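Local coordinates for protein actin depolymerization factor 2 (PDB 2XFA) that probably binds actin and helps to remodel actin filaments in the malaria parasite, as other members of the ADF/cofilin family do, at residues C72-A77 / I92-W97. Sequence-based numbering, arbitrary orientation.
Sequences CRYIIA and IYFIFW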
loop_
_atom_site.group_PDB
_atom_site.type_symbol
_atom_site.label_atom_id
_atom_site.label_comp_id
_atom_site.label_asym_id
_atom_site.label_seq_id
_atom_site.Cartn_x
_atom_site.Cartn_y
_atom_site.Cartn_z
ATOM N N CYS A 72 1.966 11.311 -2.015
ATOM C CA CYS A 72 2.482 9.947 -1.891
ATOM C C CYS A 72 1.892 9.169 -0.716
ATOM O O CYS A 72 1.611 9.727 0.344
ATOM C CB CYS A 72 3.999 9.989 -1.776
ATOM S SG CYS A 72 4.788 10.802 -3.150
ATOM N N ARG A 73 1.685 7.868 -0.927
ATOM C CA ARG A 73 1.260 6.953 0.123
ATOM C C ARG A 73 1.972 5.588 0.024
ATOM O O ARG A 73 2.421 5.202 -1.032
ATOM C CB ARG A 73 -0.248 6.715 0.073
ATOM C CG ARG A 73 -1.112 7.950 0.471
ATOM C CD ARG A 73 -0.752 8.435 1.871
ATOM N NE ARG A 73 -1.678 9.448 2.387
ATOM C CZ ARG A 73 -1.420 10.750 2.410
ATOM N NH1 ARG A 73 -0.269 11.200 1.930
ATOM N NH2 ARG A 73 -2.318 11.609 2.906
ATOM N N TYR A 74 2.049 4.865 1.138
ATOM C CA TYR A 74 2.370 3.442 1.087
ATOM C C TYR A 74 1.083 2.709 1.361
ATOM O O TYR A 74 0.334 3.061 2.274
ATOM C CB TYR A 74 3.366 3.057 2.183
ATOM C CG TYR A 74 4.617 3.876 2.204
ATOM C CD1 TYR A 74 5.453 3.908 1.110
ATOM C CD2 TYR A 74 4.954 4.621 3.318
ATOM C CE1 TYR A 74 6.624 4.643 1.132
ATOM C CE2 TYR A 74 6.111 5.361 3.349
ATOM C CZ TYR A 74 6.942 5.357 2.249
ATOM O OH TYR A 74 8.100 6.081 2.267
ATOM N N ILE A 75 0.804 1.697 0.573
ATOM C CA ILE A 75 -0.373 0.902 0.826
ATOM C C ILE A 75 0.030 -0.567 1.011
ATOM O O ILE A 75 0.812 -1.107 0.227
ATOM C CB ILE A 75 -1.368 1.020 -0.361
ATOM C CG1 ILE A 75 -1.689 2.504 -0.643
ATOM C CG2 ILE A 75 -2.633 0.235 -0.096
ATOM C CD1 ILE A 75 -1.082 2.983 -1.947
ATOM N N ILE A 76 -0.482 -1.186 2.066
ATOM C CA ILE A 76 -0.427 -2.623 2.195
ATOM C C ILE A 76 -1.845 -3.181 2.015
ATOM O O ILE A 76 -2.769 -2.745 2.697
ATOM C CB ILE A 76 0.171 -3.043 3.556
ATOM C CG1 ILE A 76 1.605 -2.521 3.673
ATOM C CG2 ILE A 76 0.174 -4.570 3.691
ATOM C CD1 ILE A 76 2.228 -2.759 5.021
ATOM N N ALA A 77 -1.996 -4.150 1.112
ATOM C CA ALA A 77 -3.287 -4.732 0.789
ATOM C C ALA A 77 -3.219 -6.254 0.752
ATOM O O ALA A 77 -2.324 -6.820 0.144
ATOM C CB ALA A 77 -3.748 -4.240 -0.550
ATOM N N ILE A 92 -0.137 -10.683 0.000
ATOM C CA ILE A 92 0.096 -9.355 0.540
ATOM C C ILE A 92 0.901 -8.524 -0.437
ATOM O O ILE A 92 2.022 -8.881 -0.779
ATOM C CB ILE A 92 0.814 -9.399 1.883
ATOM C CG1 ILE A 92 -0.057 -10.099 2.927
ATOM C CG2 ILE A 92 1.118 -7.981 2.348
ATOM C CD1 ILE A 92 0.721 -10.477 4.172
ATOM N N TYR A 93 0.309 -7.441 -0.926
ATOM C CA TYR A 93 1.013 -6.538 -1.833
ATOM C C TYR A 93 1.415 -5.294 -1.064
ATOM O O TYR A 93 0.662 -4.817 -0.232
ATOM C CB TYR A 93 0.113 -6.140 -3.003
ATOM C CG TYR A 93 0.051 -7.206 -4.061
ATOM C CD1 TYR A 93 0.777 -7.086 -5.245
ATOM C CD2 TYR A 93 -0.676 -8.369 -3.852
ATOM C CE1 TYR A 93 0.738 -8.086 -6.216
ATOM C CE2 TYR A 93 -0.714 -9.377 -4.809
ATOM C CZ TYR A 93 -0.013 -9.231 -5.987
ATOM O OH TYR A 93 -0.065 -10.238 -6.929
ATOM N N PHE A 94 2.581 -4.754 -1.374
ATOM C CA PHE A 94 2.993 -3.479 -0.818
ATOM C C PHE A 94 3.058 -2.516 -2.005
ATOM O O PHE A 94 3.666 -2.830 -3.016
ATOM C CB PHE A 94 4.369 -3.589 -0.166
ATOM C CG PHE A 94 4.875 -2.297 0.385
ATOM C CD1 PHE A 94 4.682 -1.981 1.719
ATOM C CD2 PHE A 94 5.523 -1.385 -0.430
ATOM C CE1 PHE A 94 5.152 -0.778 2.247
ATOM C CE2 PHE A 94 5.991 -0.171 0.085
ATOM C CZ PHE A 94 5.806 0.133 1.422
ATOM N N ILE A 95 2.410 -1.363 -1.897
ATOM C CA ILE A 95 2.335 -0.467 -3.042
ATOM C C ILE A 95 2.835 0.891 -2.629
ATOM O O ILE A 95 2.396 1.445 -1.630
ATOM C CB ILE A 95 0.885 -0.329 -3.534
ATOM C CG1 ILE A 95 0.333 -1.704 -3.906
ATOM C CG2 ILE A 95 0.783 0.680 -4.697
ATOM C CD1 ILE A 95 -1.201 -1.757 -3.872
ATOM N N PHE A 96 3.782 1.407 -3.389
ATOM C CA PHE A 96 4.260 2.751 -3.176
ATOM C C PHE A 96 3.609 3.627 -4.248
ATOM O O PHE A 96 3.972 3.578 -5.438
ATOM C CB PHE A 96 5.785 2.801 -3.244
ATOM C CG PHE A 96 6.368 4.194 -3.184
ATOM C CD1 PHE A 96 5.683 5.241 -2.557
ATOM C CD2 PHE A 96 7.614 4.449 -3.736
ATOM C CE1 PHE A 96 6.236 6.512 -2.513
ATOM C CE2 PHE A 96 8.172 5.722 -3.699
ATOM C CZ PHE A 96 7.500 6.751 -3.086
ATOM N N TRP A 97 2.624 4.398 -3.807
ATOM C CA TRP A 97 1.925 5.375 -4.658
ATOM C C TRP A 97 2.707 6.668 -4.658
ATOM O O TRP A 97 2.859 7.324 -3.614
ATOM C CB TRP A 97 0.546 5.630 -4.096
ATOM C CG TRP A 97 -0.250 6.745 -4.765
ATOM C CD1 TRP A 97 -0.797 7.827 -4.138
ATOM C CD2 TRP A 97 -0.599 6.876 -6.155
ATOM N NE1 TRP A 97 -1.485 8.625 -5.049
ATOM C CE2 TRP A 97 -1.366 8.075 -6.292
ATOM C CE3 TRP A 97 -0.359 6.104 -7.288
ATOM C CZ2 TRP A 97 -1.884 8.512 -7.524
ATOM C CZ3 TRP A 97 -0.854 6.542 -8.513
ATOM C CH2 TRP A 97 -1.606 7.740 -8.619
#
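Ile75 and Ile95 exchange two backbone hydrogen bonds, N to O in both directions and each 2.7 Å long, at the middle of an antiparallel hairpin, where segments 73-77 and 92-97 run with their axes at 165°. The hairpin, strands 73-81 and 89-97, supplies two inner strands of the mixed sheet of the ADF/cofilin fold, between strands 31-37 and 126-130, and illustrates how such a sheet builds a different core on each face. Arg73 with Trp97 and Ala77 with Tyr93 are the flanking hydrogen-bonded pairs, and the non-hydrogen-bonded pairs between them turn their side chains to the other face. There Tyr74 forms an aromatic cluster with Phe94 and Phe96. Both phenylalanines hold CG anti to the backbone N (chi1 178° and 174°), which brings their rings toward the neighbouring strand. Tyr74 meets both obliquely: its CD1 lies 3.8 Å from Phe94 CZ, while CE1 approaches Phe96 CD1. The Phe94 ring also meets Ile76, its CD1 3.7 Å from Ile76 CG1. Helix 104-118 packs over this face, and the hydroxyl of Tyr74 is hydrogen-bonded to the carbonyl O of Tyr110. On the face of Ile75, Ile95 and Trp97 the contacts across the strands are made by aliphatic carbons: Ile75 CD1 reaches diagonally to Trp97 CB at 3.8 Å and also touches Ile95 CG2. Trp97 is anchored further by its indole NE1, which is hydrogen-bonded to Lys68 O, and by an edge-to-face contact with Phe137. At the Cys72 end, the carbonyl O of Arg73 accepts the N-H of Trp97 and also lies in the plane of the Phe96 ring, at its edge, 3.6 Å from CD1.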